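Local coordinates for FERM, ARHGEF and pleckstrin domain-containing protein 2 (PDB 4GYV), which activates RAC1 as a guanine nucleotide exchange factor in semaphorin responses and actin remodelling, and is represented here by its DH domain, at residues 7-12 with 75-80; 21-26 with 57-62; 71-76 with 89-94; 97-102 with 186-191. All coordinates share one frame; numbering follows the deposited sequence.

Overall arrangement
All four contacts lie within the DH domain, an elongated bundle of helices without strands that carries exchange activity in this family. Interactions 1 and 2 both join helix 7-39 to helix 56-77, with their centres about 23 Å apart; the segments of interaction 2 fall between those of interaction 1 in the sequence. Interaction 3 is centred about 7 Å from interaction 1, shares Leu75 and Trp76 with it, and leads into helix 92-102. Interaction 4 continues along that helix, adds helix 178-194 and touches interaction 2 through Phe61, their centres about 17 Å apart. The contacts thus hold helices 7-39, 56-77, 92-102 and 178-194 together as one bundle.

Interaction 1 (7-12 with 75-80); sequences EAYFIA and LWEGPS
Ala8 sets its methyl group at the far end of the Trp76 indole, with Ala8 CB 4.3 Å from Trp76 CH2. One residue on, Tyr9 brings both backbone and side chain to the same indole, and its CA lies 3.6 Å from Trp76 CZ2. Its CG, anti to the backbone N (chi1 170°), lies beside the carbonyl carbon; the phenol beyond it presents an edge to the indole. CD1 of Tyr9 stands over one indole face, displaced toward the rim, in a T-shaped (edge-to-face) pair. The Tyr9 ring and the five-membered ring of Trp76 have centroids 5.1 Å apart and planes at 65°. Further along the phenol, Tyr9 CE1 rests 3.6 Å from Glu77 CG, and the two side chains cross at about a right angle. The phenol oxygen ends close to the carboxylate, Tyr9 OH lying 3.2 Å from Glu77 OE1. A turn later Ala12 closes the row on this side of the helix, its CB 3.8 Å from Trp76 CZ3. With only methyl groups at Ala8 and Ala12, the outer edge of the six-membered ring lies close to the helix. The contact packs the beginning of helix 7-39 of the DH domain against the last turn of helix 56-77, which ends at Glu77 before Gly78 leaves helical geometry. Leu73 of helix 56-77 also packs on Tyr9 and Ala12, while helix 152-170 meets Ala8 through His170, and Gln155 of the second subunit packs on Tyr9.

Interaction 2 (21-26 with 57-62); sequences TYLKDL and PVYEFH
Tyr22 drives the edge of its ring into the face of His62, a T-shaped (edge-to-face) pair with centroids 4.5 Å apart and planes at 74°. CE2 is the projecting atom and sits over the centre of the imidazole. The CG of Tyr22 is anti to its backbone N (chi1 157°), and the side chain crosses that of His62 at about a right angle. The imidazole is sandwiched between Tyr22 CE2 and Phe61 CD2, with Val58 CG1 in plane at its edge. The phenol tip passes on to Val58, where Tyr22 OH is 3.6 Å from CG1. Beside this pair, Leu23 pushes one methyl into the hollow between Tyr59 and His62: Leu23 CD2 is 3.7 Å from Tyr59 CE2 and equally 3.7 Å from His62 CB. Leu26 sets CB at the edge of the Tyr59 ring, 3.8 Å from Tyr59 CD2, and its CD1 lies between Tyr59 and Val58, 4.2 Å from Val58 CG1. Polar atoms of two rings have hydrogen-bond partners beyond the two segments: His62 ND1 with Glu19 and Tyr160, Tyr59 OH with Glu27 and Arg63. An alanine in place of His62 would probably leave a gap under Tyr22 CE2, free the phenol to shift, and deprive Glu19 of its imidazole partner. The segment axes lie 10.6 Å apart, consistent with the aromatic side chains between them, and run nearly antiparallel at 155°. Within the DH bundle, helix 152-170 covers Tyr22 and His62, helix 92-102 packs on Phe61, and helix 106-110 on Val58.

Interaction 3 (71-76 with 89-94); sequences QRLALW and QRIGDI
A salt-bridge network of Arg72, Asp93 and Arg90 fastens helix 56-77 of the DH bundle to the turn that leads into helix 92-102, with Ile91 at the N-cap position. Arg72 reaches Asp93 tip to tip, guanidinium and carboxylate nearly coplanar at 28°. The grip is end-on with one nitrogen to each oxygen: Arg72 NH1 meets the syn lone pair of Asp93 OD1 at 2.9 Å, and Arg72 NH2 lies 2.9 Å from Asp93 OD2. Arg72 NH1 also donates to Arg90 O at 2.9 Å, approaching from above the carbonyl plane. Bends at chi2 (62°) and chi3 (60°) fold the Arg72 chain, and its CD passes close to Arg90 O. Ile94 CD1 lies 3.5 Å above the centre of the Arg72 guanidinium. Asp93 CG in turn covers a face of the Arg90 guanidinium, a contact of charges, and Asp180 holds Arg90 NH2. A leucine in place of Arg72 would probably leave Asp93 without its two-nitrogen partner and Arg90 O without this N-H. Asp177 binds the backbone N of both Ile91 and Gly92. Nearby, Leu73 CD2 touches Ile91 CD1 at 4.1 Å. Gln89 and the Arg90 amide lie over the Trp76 face opposite Tyr9, where Gln89 CA makes a CH-pi contact 3.7 Å from the centroid of the five-membered ring.

Interaction 4 (97-102 with 186-191); sequences RNMRQL and KAITEV
Met99, built as selenomethionine, meets Ala187 at its first side-chain carbon, the two CB atoms being 3.6 Å apart. Met99 CG, anti to the carbonyl carbon (chi1 -66°), comes next and lies 4.0 Å from Ile188 CB. The chain then bends at chi2 (-44°), which places Met99 SE beside the same isoleucine, 3.9 Å from Ile188 CB and also near its CD1. The two side chains run side by side and point the same way. Beyond SE the tip leads off from helix 178-194, and the Met99 side chain also packs on Tyr160 and Leu164 of helix 152-170. The contact belongs to the core of the helical DH bundle, where helices 92-102 and 178-194, far apart in sequence, lie nearly parallel. Their segment axes come within 8.4 Å at an angle of 23°. The close approach is consistent with the small Ala187, whose methyl fits against the backbone between Met99 and Arg100. One turn further on, Leu102 crosses Ile188 obliquely, with Leu102 CD2 3.8 Å from Ile188 CD1. The same methyl lies more loosely by Val191, with Leu102 CD2 4.5 Å from Val191 CG1. Phe61 of helix 56-77, Leu157 of helix 152-170 and Phe109 of helix 106-110 pack around Leu102, while at the outer margin Glu190 OE1 forms a salt bridge with Lys103 NZ.

Interaction 1 (7-12 with 75-80)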
# COMPACT_ATOMS: atom_id res chain seq x y z
N GLU A 7 -25.29 8.04 -6.52
CA GLU A 7 -24.61 7.24 -7.51
C GLU A 7 -23.40 7.96 -8.12
O GLU A 7 -22.40 7.33 -8.49
CB GLU A 7 -25.57 6.74 -8.60
CG GLU A 7 -24.88 5.81 -9.59
CD GLU A 7 -25.85 5.06 -10.49
OE1 GLU A 7 -25.35 4.44 -11.47
OE2 GLU A 7 -27.08 5.09 -10.21
N ALA A 8 -23.48 9.28 -8.22
CA ALA A 8 -22.34 10.02 -8.74
C ALA A 8 -21.15 9.83 -7.82
O ALA A 8 -20.04 9.61 -8.29
CB ALA A 8 -22.67 11.48 -8.95
N TYR A 9 -21.37 9.89 -6.50
CA TYR A 9 -20.26 9.67 -5.57
C TYR A 9 -19.64 8.29 -5.78
O TYR A 9 -18.42 8.18 -5.88
CB TYR A 9 -20.64 9.91 -4.09
CG TYR A 9 -19.55 9.43 -3.16
CD1 TYR A 9 -18.38 10.14 -3.03
CD2 TYR A 9 -19.66 8.23 -2.47
CE1 TYR A 9 -17.35 9.68 -2.21
CE2 TYR A 9 -18.64 7.77 -1.66
CZ TYR A 9 -17.48 8.49 -1.53
OH TYR A 9 -16.46 8.02 -0.73
N PHE A 10 -20.46 7.25 -5.88
CA PHE A 10 -19.93 5.90 -6.11
C PHE A 10 -19.10 5.77 -7.38
O PHE A 10 -18.04 5.17 -7.37
CB PHE A 10 -21.03 4.86 -6.08
CG PHE A 10 -21.69 4.70 -4.73
CD1 PHE A 10 -20.94 4.37 -3.62
CD2 PHE A 10 -23.06 4.85 -4.58
CE1 PHE A 10 -21.54 4.21 -2.37
CE2 PHE A 10 -23.67 4.69 -3.34
CZ PHE A 10 -22.91 4.38 -2.23
N ILE A 11 -19.55 6.34 -8.49
CA ILE A 11 -18.77 6.26 -9.71
C ILE A 11 -17.44 6.96 -9.52
O ILE A 11 -16.40 6.42 -9.88
CB ILE A 11 -19.52 6.87 -10.90
CG1 ILE A 11 -20.77 6.08 -11.19
CG2 ILE A 11 -18.64 6.89 -12.14
CD1 ILE A 11 -21.74 6.86 -12.03
N ALA A 12 -17.46 8.14 -8.92
CA ALA A 12 -16.23 8.86 -8.61
C ALA A 12 -15.29 7.98 -7.81
O ALA A 12 -14.11 7.85 -8.14
CB ALA A 12 -16.53 10.13 -7.83
N LEU A 75 -12.16 16.04 -0.78
CA LEU A 75 -12.96 17.22 -0.54
C LEU A 75 -14.44 16.87 -0.52
O LEU A 75 -15.23 17.43 0.25
CB LEU A 75 -12.67 18.27 -1.61
CG LEU A 75 -11.39 19.06 -1.42
CD1 LEU A 75 -11.29 20.09 -2.49
CD2 LEU A 75 -11.38 19.70 -0.10
N TRP A 76 -14.79 15.93 -1.38
CA TRP A 76 -16.15 15.44 -1.53
C TRP A 76 -16.55 14.68 -0.26
O TRP A 76 -17.61 14.93 0.31
CB TRP A 76 -16.22 14.55 -2.77
CG TRP A 76 -17.59 14.20 -3.23
CD1 TRP A 76 -18.71 14.10 -2.48
CD2 TRP A 76 -17.97 13.90 -4.58
NE1 TRP A 76 -19.78 13.75 -3.27
CE2 TRP A 76 -19.36 13.62 -4.57
CE3 TRP A 76 -17.28 13.84 -5.80
CZ2 TRP A 76 -20.07 13.29 -5.72
CZ3 TRP A 76 -17.99 13.52 -6.95
CH2 TRP A 76 -19.37 13.24 -6.90
N GLU A 77 -15.67 13.79 0.18
CA GLU A 77 -15.86 12.93 1.34
C GLU A 77 -15.80 13.70 2.66
O GLU A 77 -16.37 13.28 3.66
CB GLU A 77 -14.81 11.80 1.36
CG GLU A 77 -14.93 10.75 0.25
CD GLU A 77 -13.76 9.76 0.23
OE1 GLU A 77 -13.46 9.22 -0.85
OE2 GLU A 77 -13.14 9.50 1.28
N GLY A 78 -15.09 14.83 2.67
CA GLY A 78 -14.93 15.63 3.87
C GLY A 78 -15.90 16.78 4.03
O GLY A 78 -16.67 17.09 3.12
N PRO A 79 -15.87 17.43 5.19
CA PRO A 79 -16.85 18.48 5.49
C PRO A 79 -16.53 19.73 4.67
O PRO A 79 -15.38 20.12 4.56
CB PRO A 79 -16.65 18.74 6.98
CG PRO A 79 -15.20 18.46 7.19
CD PRO A 79 -14.83 17.34 6.23
N SER A 80 -17.55 20.33 4.08
CA SER A 80 -17.30 21.42 3.18
C SER A 80 -18.19 22.56 3.60
O SER A 80 -19.35 22.34 4.00
CB SER A 80 -17.61 20.99 1.73
OG SER A 80 -17.14 19.68 1.40

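Interaction 2 (21-26 with 57-62)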
# COMPACT_ATOMS: atom_id res chain seq x y z
N THR A 21 -5.07 1.15 -8.51
CA THR A 21 -4.65 -0.19 -8.86
C THR A 21 -3.97 -0.25 -10.23
O THR A 21 -2.97 -0.94 -10.40
CB THR A 21 -5.84 -1.15 -8.95
OG1 THR A 21 -6.49 -1.19 -7.70
CG2 THR A 21 -5.36 -2.56 -9.28
N TYR A 22 -4.53 0.44 -11.21
CA TYR A 22 -4.03 0.33 -12.57
C TYR A 22 -2.62 0.89 -12.58
O TYR A 22 -1.75 0.37 -13.28
CB TYR A 22 -4.96 1.05 -13.55
CG TYR A 22 -4.35 1.49 -14.85
CD1 TYR A 22 -4.09 0.59 -15.86
CD2 TYR A 22 -4.06 2.82 -15.08
CE1 TYR A 22 -3.53 1.00 -17.06
CE2 TYR A 22 -3.50 3.25 -16.27
CZ TYR A 22 -3.24 2.33 -17.25
OH TYR A 22 -2.69 2.76 -18.43
N LEU A 23 -2.39 1.90 -11.75
CA LEU A 23 -1.07 2.51 -11.61
C LEU A 23 -0.05 1.55 -11.03
O LEU A 23 1.04 1.38 -11.61
CB LEU A 23 -1.16 3.81 -10.80
CG LEU A 23 -1.54 4.95 -11.75
CD1 LEU A 23 -2.10 6.11 -11.01
CD2 LEU A 23 -0.37 5.39 -12.60
N LYS A 24 -0.39 0.90 -9.92
CA LYS A 24 0.44 -0.15 -9.37
C LYS A 24 0.74 -1.24 -10.43
O LYS A 24 1.81 -1.84 -10.42
CB LYS A 24 -0.23 -0.75 -8.13
CG LYS A 24 -0.12 0.07 -6.85
CD LYS A 24 0.70 -0.68 -5.77
CE LYS A 24 1.29 0.26 -4.70
NZ LYS A 24 0.26 0.87 -3.79
N ASP A 25 -0.21 -1.50 -11.33
CA ASP A 25 -0.02 -2.50 -12.38
C ASP A 25 1.02 -2.01 -13.39
O ASP A 25 1.92 -2.76 -13.77
CB ASP A 25 -1.34 -2.86 -13.07
CG ASP A 25 -2.21 -3.80 -12.22
OD1 ASP A 25 -1.65 -4.45 -11.31
OD2 ASP A 25 -3.44 -3.88 -12.47
N LEU A 26 0.92 -0.75 -13.81
CA LEU A 26 1.96 -0.16 -14.62
C LEU A 26 3.34 -0.24 -13.96
O LEU A 26 4.35 -0.43 -14.64
CB LEU A 26 1.64 1.30 -14.93
CG LEU A 26 0.44 1.56 -15.83
CD1 LEU A 26 0.43 3.03 -16.24
CD2 LEU A 26 0.43 0.60 -17.05
N PRO A 57 5.35 7.86 -20.69
CA PRO A 57 4.45 9.03 -20.73
C PRO A 57 3.03 8.70 -20.28
O PRO A 57 2.39 9.53 -19.65
CB PRO A 57 4.45 9.43 -22.21
CG PRO A 57 5.48 8.62 -22.86
CD PRO A 57 5.68 7.40 -22.04
N VAL A 58 2.53 7.51 -20.65
CA VAL A 58 1.22 7.06 -20.21
C VAL A 58 1.14 7.06 -18.69
O VAL A 58 0.16 7.54 -18.11
CB VAL A 58 0.91 5.64 -20.74
CG1 VAL A 58 -0.19 4.96 -19.92
CG2 VAL A 58 0.55 5.68 -22.20
N TYR A 59 2.17 6.53 -18.04
CA TYR A 59 2.21 6.56 -16.58
C TYR A 59 2.17 7.99 -16.03
O TYR A 59 1.44 8.27 -15.07
CB TYR A 59 3.44 5.82 -16.08
CG TYR A 59 3.58 5.76 -14.59
CD1 TYR A 59 4.23 6.77 -13.89
CD2 TYR A 59 3.08 4.69 -13.87
CE1 TYR A 59 4.37 6.72 -12.52
CE2 TYR A 59 3.24 4.62 -12.49
CZ TYR A 59 3.88 5.64 -11.82
OH TYR A 59 4.01 5.57 -10.45
N GLU A 60 2.92 8.91 -16.62
CA GLU A 60 2.88 10.29 -16.16
C GLU A 60 1.46 10.85 -16.23
O GLU A 60 1.02 11.54 -15.32
CB GLU A 60 3.83 11.18 -16.94
CG GLU A 60 5.26 10.95 -16.58
CD GLU A 60 6.21 11.77 -17.41
OE1 GLU A 60 5.75 12.82 -17.97
OE2 GLU A 60 7.41 11.36 -17.49
N PHE A 61 0.77 10.55 -17.32
CA PHE A 61 -0.58 11.03 -17.48
C PHE A 61 -1.49 10.58 -16.35
O PHE A 61 -2.17 11.40 -15.70
CB PHE A 61 -1.18 10.59 -18.81
CG PHE A 61 -2.65 10.75 -18.84
CD1 PHE A 61 -3.19 11.99 -19.14
CD2 PHE A 61 -3.49 9.70 -18.50
CE1 PHE A 61 -4.55 12.18 -19.14
CE2 PHE A 61 -4.85 9.87 -18.49
CZ PHE A 61 -5.39 11.12 -18.81
N HIS A 62 -1.52 9.27 -16.12
CA HIS A 62 -2.36 8.72 -15.08
C HIS A 62 -1.99 9.23 -13.69
O HIS A 62 -2.82 9.38 -12.82
CB HIS A 62 -2.35 7.20 -15.14
CG HIS A 62 -3.01 6.65 -16.37
ND1 HIS A 62 -4.37 6.61 -16.52
CD2 HIS A 62 -2.48 6.17 -17.51
CE1 HIS A 62 -4.67 6.11 -17.71
NE2 HIS A 62 -3.54 5.82 -18.33

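Interaction 3 (71-76 with 89-94)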
# COMPACT_ATOMS: atom_id res chain seq x y z
N GLN A 71 -7.54 14.48 -4.72
CA GLN A 71 -7.77 15.73 -4.01
C GLN A 71 -9.26 15.89 -3.89
O GLN A 71 -9.80 16.18 -2.82
CB GLN A 71 -7.29 16.89 -4.85
CG GLN A 71 -5.95 17.51 -4.50
CD GLN A 71 -5.80 18.87 -5.18
OE1 GLN A 71 -5.29 18.98 -6.29
NE2 GLN A 71 -6.30 19.91 -4.52
N ARG A 72 -9.93 15.69 -5.03
CA ARG A 72 -11.32 16.04 -5.17
C ARG A 72 -12.17 15.12 -4.32
O ARG A 72 -13.04 15.57 -3.59
CB ARG A 72 -11.74 15.99 -6.63
CG ARG A 72 -13.22 16.18 -6.86
CD ARG A 72 -13.67 17.54 -6.39
NE ARG A 72 -12.98 18.61 -7.10
CZ ARG A 72 -13.33 19.09 -8.29
NH1 ARG A 72 -14.37 18.61 -8.95
NH2 ARG A 72 -12.61 20.05 -8.84
N LEU A 73 -11.88 13.82 -4.38
CA LEU A 73 -12.66 12.86 -3.62
C LEU A 73 -12.54 13.10 -2.14
O LEU A 73 -13.48 12.86 -1.39
CB LEU A 73 -12.23 11.43 -3.94
CG LEU A 73 -13.08 10.70 -4.98
CD1 LEU A 73 -14.46 10.51 -4.40
CD2 LEU A 73 -13.17 11.46 -6.32
N ALA A 74 -11.40 13.60 -1.69
CA ALA A 74 -11.27 13.84 -0.26
C ALA A 74 -12.06 15.09 0.14
O ALA A 74 -12.57 15.18 1.25
CB ALA A 74 -9.82 13.95 0.12
N LEU A 75 -12.16 16.04 -0.78
CA LEU A 75 -12.96 17.22 -0.54
C LEU A 75 -14.44 16.87 -0.52
O LEU A 75 -15.23 17.43 0.25
CB LEU A 75 -12.67 18.27 -1.61
CG LEU A 75 -11.39 19.06 -1.42
CD1 LEU A 75 -11.29 20.09 -2.49
CD2 LEU A 75 -11.38 19.70 -0.10
N TRP A 76 -14.79 15.93 -1.38
CA TRP A 76 -16.15 15.44 -1.53
C TRP A 76 -16.55 14.68 -0.26
O TRP A 76 -17.61 14.93 0.31
CB TRP A 76 -16.22 14.55 -2.77
CG TRP A 76 -17.59 14.20 -3.23
CD1 TRP A 76 -18.71 14.10 -2.48
CD2 TRP A 76 -17.97 13.90 -4.58
NE1 TRP A 76 -19.78 13.75 -3.27
CE2 TRP A 76 -19.36 13.62 -4.57
CE3 TRP A 76 -17.28 13.84 -5.80
CZ2 TRP A 76 -20.07 13.29 -5.72
CZ3 TRP A 76 -17.99 13.52 -6.95
CH2 TRP A 76 -19.37 13.24 -6.90
N GLN A 89 -18.47 18.56 -4.67
CA GLN A 89 -19.22 17.32 -4.84
C GLN A 89 -19.52 16.99 -6.29
O GLN A 89 -20.66 16.71 -6.68
CB GLN A 89 -20.43 17.31 -3.94
CG GLN A 89 -19.94 17.20 -2.52
CD GLN A 89 -20.99 17.40 -1.46
OE1 GLN A 89 -22.18 17.42 -1.75
NE2 GLN A 89 -20.53 17.56 -0.22
N ARG A 90 -18.46 17.00 -7.08
CA ARG A 90 -18.55 16.70 -8.49
C ARG A 90 -17.18 16.29 -8.99
O ARG A 90 -16.21 16.43 -8.27
CB ARG A 90 -19.04 17.91 -9.25
CG ARG A 90 -18.23 19.11 -9.01
CD ARG A 90 -18.49 20.10 -10.08
NE ARG A 90 -17.44 21.13 -10.12
CZ ARG A 90 -17.13 21.79 -11.22
NH1 ARG A 90 -16.16 22.72 -11.19
NH2 ARG A 90 -17.79 21.51 -12.36
N ILE A 91 -17.12 15.81 -10.23
CA ILE A 91 -15.92 15.18 -10.74
C ILE A 91 -15.71 15.53 -12.21
O ILE A 91 -14.60 15.38 -12.75
CB ILE A 91 -16.02 13.65 -10.58
CG1 ILE A 91 -14.68 12.98 -10.82
CG2 ILE A 91 -17.04 13.09 -11.56
CD1 ILE A 91 -13.66 13.39 -9.85
N GLY A 92 -16.76 16.02 -12.85
CA GLY A 92 -16.80 16.19 -14.30
C GLY A 92 -15.81 17.18 -14.87
O GLY A 92 -15.33 17.00 -15.99
N ASP A 93 -15.52 18.23 -14.13
CA ASP A 93 -14.54 19.23 -14.57
C ASP A 93 -13.17 18.59 -14.72
O ASP A 93 -12.44 18.88 -15.67
CB ASP A 93 -14.47 20.40 -13.59
CG ASP A 93 -14.41 19.95 -12.13
OD1 ASP A 93 -14.90 18.84 -11.82
OD2 ASP A 93 -13.89 20.72 -11.30
N ILE A 94 -12.84 17.72 -13.76
CA ILE A 94 -11.56 17.03 -13.74
C ILE A 94 -11.49 16.01 -14.88
O ILE A 94 -10.53 16.00 -15.65
CB ILE A 94 -11.34 16.39 -12.37
CG1 ILE A 94 -11.23 17.49 -11.32
CG2 ILE A 94 -10.09 15.51 -12.34
CD1 ILE A 94 -10.99 16.98 -9.97

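Interaction 4 (97-102 with 186-191)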
# COMPACT_ATOMS: atom_id res chain seq x y z
N ARG A 97 -11.06 17.82 -18.18
CA ARG A 97 -9.71 18.32 -18.37
C ARG A 97 -8.80 17.15 -18.79
O ARG A 97 -8.12 17.20 -19.81
CB ARG A 97 -9.21 19.03 -17.10
CG ARG A 97 -7.76 19.53 -17.16
CD ARG A 97 -7.38 20.48 -16.01
NE ARG A 97 -7.47 19.85 -14.70
CZ ARG A 97 -8.35 20.18 -13.75
NH1 ARG A 97 -8.35 19.54 -12.58
NH2 ARG A 97 -9.23 21.16 -13.96
N ASN A 98 -8.82 16.07 -18.02
CA ASN A 98 -7.99 14.92 -18.34
C ASN A 98 -8.36 14.15 -19.62
O ASN A 98 -7.47 13.69 -20.32
CB ASN A 98 -7.88 13.98 -17.13
CG ASN A 98 -7.19 14.63 -15.97
OD1 ASN A 98 -5.99 14.43 -15.77
ND2 ASN A 98 -7.92 15.45 -15.23
N MSE A 99 -9.65 14.02 -19.93
CA MSE A 99 -9.98 13.36 -21.19
C MSE A 99 -9.46 14.16 -22.37
O MSE A 99 -8.96 13.60 -23.33
CB MSE A 99 -11.47 13.06 -21.32
CG MSE A 99 -12.00 12.03 -20.31
SE MSE A 99 -10.94 10.39 -19.98
CE MSE A 99 -10.07 10.89 -18.36
N ARG A 100 -9.56 15.48 -22.29
CA ARG A 100 -8.96 16.34 -23.31
C ARG A 100 -7.44 16.13 -23.39
O ARG A 100 -6.89 16.10 -24.48
CB ARG A 100 -9.27 17.83 -23.05
CG ARG A 100 -10.56 18.41 -23.68
CD ARG A 100 -10.50 19.95 -23.82
NE ARG A 100 -10.31 20.63 -22.53
CZ ARG A 100 -9.13 21.00 -22.03
NH1 ARG A 100 -9.06 21.61 -20.85
NH2 ARG A 100 -8.01 20.77 -22.70
N GLN A 101 -6.78 16.02 -22.25
CA GLN A 101 -5.32 15.89 -22.20
C GLN A 101 -4.89 14.60 -22.86
O GLN A 101 -3.84 14.53 -23.48
CB GLN A 101 -4.84 15.85 -20.75
CG GLN A 101 -4.33 17.15 -20.23
CD GLN A 101 -4.34 17.21 -18.71
OE1 GLN A 101 -4.48 16.17 -18.03
NE2 GLN A 101 -4.23 18.43 -18.16
N LEU A 102 -5.72 13.59 -22.70
CA LEU A 102 -5.41 12.25 -23.14
C LEU A 102 -5.19 12.24 -24.64
O LEU A 102 -4.43 11.43 -25.16
CB LEU A 102 -6.58 11.35 -22.76
CG LEU A 102 -6.45 9.85 -22.86
CD1 LEU A 102 -5.26 9.42 -22.06
CD2 LEU A 102 -7.73 9.26 -22.32
N LYS A 186 -17.51 12.79 -24.64
CA LYS A 186 -17.28 13.03 -26.06
C LYS A 186 -15.78 12.89 -26.32
O LYS A 186 -15.38 12.27 -27.28
CB LYS A 186 -17.81 14.41 -26.45
CG LYS A 186 -17.65 14.77 -27.92
CD LYS A 186 -18.12 16.21 -28.17
CE LYS A 186 -17.72 16.74 -29.55
NZ LYS A 186 -18.29 18.11 -29.81
N ALA A 187 -14.97 13.43 -25.42
CA ALA A 187 -13.52 13.39 -25.56
C ALA A 187 -12.95 11.97 -25.54
O ALA A 187 -12.19 11.59 -26.43
CB ALA A 187 -12.89 14.21 -24.47
N ILE A 188 -13.29 11.21 -24.50
CA ILE A 188 -12.82 9.85 -24.36
C ILE A 188 -13.36 8.97 -25.49
O ILE A 188 -12.69 8.06 -25.96
CB ILE A 188 -13.21 9.26 -22.99
CG1 ILE A 188 -12.65 7.85 -22.83
CG2 ILE A 188 -14.73 9.22 -22.82
CD1 ILE A 188 -11.18 7.77 -23.10
N THR A 189 -14.57 9.25 -25.94
CA THR A 189 -15.11 8.51 -27.06
C THR A 189 -14.30 8.76 -28.33
O THR A 189 -14.02 7.82 -29.09
CB THR A 189 -16.58 8.83 -27.28
OG1 THR A 189 -17.33 8.40 -26.14
CG2 THR A 189 -17.09 8.12 -28.48
N GLU A 190 -13.90 10.02 -28.54
CA GLU A 190 -13.00 10.35 -29.64
C GLU A 190 -11.73 9.52 -29.56
O GLU A 190 -11.28 8.97 -30.56
CB GLU A 190 -12.65 11.84 -29.65
CG GLU A 190 -13.85 12.72 -29.91
CD GLU A 190 -13.49 14.18 -30.12
OE1 GLU A 190 -12.27 14.49 -30.07
OE2 GLU A 190 -14.42 15.00 -30.34
N VAL A 191 -11.17 9.41 -28.36
CA VAL A 191 -9.93 8.68 -28.18
C VAL A 191 -10.11 7.19 -28.47
O VAL A 191 -9.35 6.61 -29.25
CB VAL A 191 -9.38 8.86 -26.77
CG1 VAL A 191 -8.18 7.94 -26.55
CG2 VAL A 191 -8.98 10.30 -26.57